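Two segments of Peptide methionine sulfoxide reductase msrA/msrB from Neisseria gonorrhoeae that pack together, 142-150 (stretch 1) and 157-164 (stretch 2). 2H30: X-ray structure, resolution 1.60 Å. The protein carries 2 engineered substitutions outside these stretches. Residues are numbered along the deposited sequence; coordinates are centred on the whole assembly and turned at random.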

# COMPACT_ATOMS: atom_id res chain seq x y z
N ILE A 142 -1.21 11.26 0.69
CA ILE A 142 -0.42 11.81 1.78
C ILE A 142 0.93 12.23 1.18
O ILE A 142 1.37 11.63 0.18
CB ILE A 142 -0.21 10.91 2.99
CG1 ILE A 142 0.56 9.63 2.63
CG2 ILE A 142 -1.57 10.58 3.65
CD1 ILE A 142 0.82 8.68 3.80
N ASN A 143 1.51 13.26 1.79
CA ASN A 143 2.86 13.65 1.39
C ASN A 143 3.96 12.93 2.17
O ASN A 143 3.67 12.17 3.11
CB ASN A 143 3.01 15.19 1.42
CG ASN A 143 2.79 15.77 2.78
OD1 ASN A 143 3.22 15.24 3.80
ND2 ASN A 143 2.07 16.95 2.82
N GLU A 144 5.22 13.17 1.80
CA GLU A 144 6.36 12.41 2.43
C GLU A 144 6.51 12.67 3.93
O GLU A 144 6.66 11.71 4.73
CB GLU A 144 7.66 12.69 1.75
CG GLU A 144 8.71 11.81 2.25
CD GLU A 144 10.04 12.06 1.56
OE1 GLU A 144 11.03 11.40 1.95
OE2 GLU A 144 10.05 12.86 0.60
N ALA A 145 6.19 13.90 4.33
CA ALA A 145 6.24 14.29 5.74
C ALA A 145 5.15 13.64 6.54
O ALA A 145 5.39 13.20 7.66
CB ALA A 145 6.13 15.85 5.87
N GLN A 146 3.93 13.59 5.98
CA GLN A 146 2.80 12.88 6.62
C GLN A 146 3.09 11.36 6.72
O GLN A 146 2.85 10.75 7.77
CB GLN A 146 1.54 13.07 5.78
CG GLN A 146 0.98 14.50 5.97
CD GLN A 146 -0.13 14.78 5.00
OE1 GLN A 146 -0.12 14.32 3.83
NE2 GLN A 146 -1.10 15.62 5.44
N ALA A 147 3.66 10.79 5.67
CA ALA A 147 4.01 9.35 5.73
C ALA A 147 5.06 9.07 6.81
O ALA A 147 4.98 8.12 7.57
CB ALA A 147 4.50 8.87 4.34
N LEU A 148 6.07 9.95 6.88
CA LEU A 148 7.07 9.75 7.93
C LEU A 148 6.49 9.93 9.33
O LEU A 148 6.92 9.21 10.25
CB LEU A 148 8.23 10.76 7.68
CG LEU A 148 9.11 10.40 6.48
CD1 LEU A 148 10.00 11.60 6.20
CD2 LEU A 148 9.98 9.13 6.71
N ALA A 149 5.59 10.92 9.48
CA ALA A 149 4.94 11.16 10.76
C ALA A 149 4.15 9.91 11.17
O ALA A 149 4.27 9.41 12.31
CB ALA A 149 4.04 12.37 10.66
N LEU A 150 3.46 9.31 10.19
CA LEU A 150 2.64 8.11 10.53
C LEU A 150 3.48 6.90 10.95
O LEU A 150 3.09 6.11 11.83
CB LEU A 150 1.82 7.65 9.32
CG LEU A 150 0.58 8.41 8.93
CD1 LEU A 150 -0.01 7.64 7.71
CD2 LEU A 150 -0.41 8.32 10.10
N ASP A 157 -1.05 13.83 13.90
CA ASP A 157 -1.94 14.76 13.33
C ASP A 157 -1.52 15.14 11.90
O ASP A 157 -0.63 16.00 11.71
CB ASP A 157 -1.99 16.04 14.19
CG ASP A 157 -2.86 17.12 13.58
OD1 ASP A 157 -3.37 17.00 12.42
OD2 ASP A 157 -3.04 18.15 14.29
N LEU A 158 -2.08 14.50 10.90
CA LEU A 158 -1.68 14.79 9.55
C LEU A 158 -2.19 16.10 8.96
O LEU A 158 -1.61 16.67 8.05
CB LEU A 158 -2.06 13.60 8.66
CG LEU A 158 -1.55 12.26 9.15
CD1 LEU A 158 -1.98 11.21 8.12
CD2 LEU A 158 -0.06 12.20 9.33
N GLY A 159 -3.35 16.57 9.42
CA GLY A 159 -3.90 17.83 8.96
C GLY A 159 -3.01 19.03 9.19
O GLY A 159 -3.04 19.93 8.41
N SER A 160 -2.18 19.00 10.24
CA SER A 160 -1.32 20.13 10.52
C SER A 160 -0.23 20.30 9.46
O SER A 160 0.37 21.35 9.37
CB SER A 160 -0.77 20.02 11.93
OG SER A 160 -1.92 20.01 12.78
N LEU A 161 -0.01 19.24 8.64
CA LEU A 161 0.92 19.24 7.50
C LEU A 161 0.25 19.26 6.10
O LEU A 161 0.94 19.14 5.06
CB LEU A 161 1.76 17.92 7.57
CG LEU A 161 2.71 17.83 8.72
CD1 LEU A 161 3.20 16.40 8.88
CD2 LEU A 161 3.92 18.76 8.49
N LYS A 162 -1.07 19.42 6.07
CA LYS A 162 -1.83 19.39 4.80
C LYS A 162 -1.34 20.41 3.79
O LYS A 162 -1.26 20.11 2.58
CB LYS A 162 -3.34 19.55 5.07
CG LYS A 162 -4.21 19.15 3.86
CD LYS A 162 -5.62 19.80 3.98
CE LYS A 162 -6.58 19.32 2.87
NZ LYS A 162 -7.97 19.74 3.25
N HIS A 163 -0.95 21.59 4.29
CA HIS A 163 -0.53 22.72 3.42
C HIS A 163 0.97 22.91 3.37
O HIS A 163 1.45 24.00 3.00
CB HIS A 163 -1.17 24.02 3.91
CG HIS A 163 -2.66 23.96 3.91
ND1 HIS A 163 -3.39 23.84 2.75
CD2 HIS A 163 -3.55 23.95 4.93
CE1 HIS A 163 -4.67 23.78 3.06
NE2 HIS A 163 -4.79 23.84 4.37
N SER A 164 1.72 21.89 3.75
CA SER A 164 3.19 22.02 3.70
C SER A 164 3.71 21.93 2.26
O SER A 164 3.04 21.37 1.37
CB SER A 164 3.88 21.03 4.62
OG SER A 164 3.61 19.71 4.28
OXT SER A 164 4.81 22.41 1.97

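The C-terminal segment packs against the first turns of a helix through a small contact, 385 Å² summed over both sides, in which two side-chain amides bond to backbone carbonyls beside a patch of leucine and alanine.

Stretch 1 enters its helix at E144, with N143 as the N-cap: Q146 N donates to N143 OD1 at 2.8 Å, satisfying an amide that has no helical carbonyl before it. The exchange is reciprocal, since N143 N donates to Q146 OE1 at 2.8 Å (N-H...O 166°). Stretch 2 passes through a 3-10 segment, 159-161, and a type I turn from L161 to S164. The backbones come near at Q146 and L158, whose CA atoms lie 5.7 Å apart, and stand wider at N143 and K162, at 8.2 Å.

With OD1 of N143 and OE1 of Q146 each accepting a backbone NH within stretch 1, the two side-chain nitrogens are left to face stretch 2. Q146 NE2 donates to L158 O at 2.9 Å and 162°, a well-formed bond; the CA-to-CB bond of Q146 points sideways, but its side chain, chi1 m and chi2 t, carries its end nearer. L158 O also receives L161 N at 3.1 Å, so the glutamine joins an acceptor already used by the local fold. N143 ND2 reaches L161 O at 3.3 Å and 153°, a weak bond to an oxygen that also accepts from S164 OG at 2.8 Å and S164 N at 3.1 Å.

The apolar part follows helical spacing. A145 and A149, four residues apart, both point toward stretch 2: A145 CB lies 4.2 Å from L161 CD1, and A149 CB lies 4.3 Å from L158 CD2. L158, the residue most covered by the other stretch, also places CD1 3.8 Å from L150 CD2. Methylene packing adds to this, with Q146 CG 3.9 Å from L161 CB.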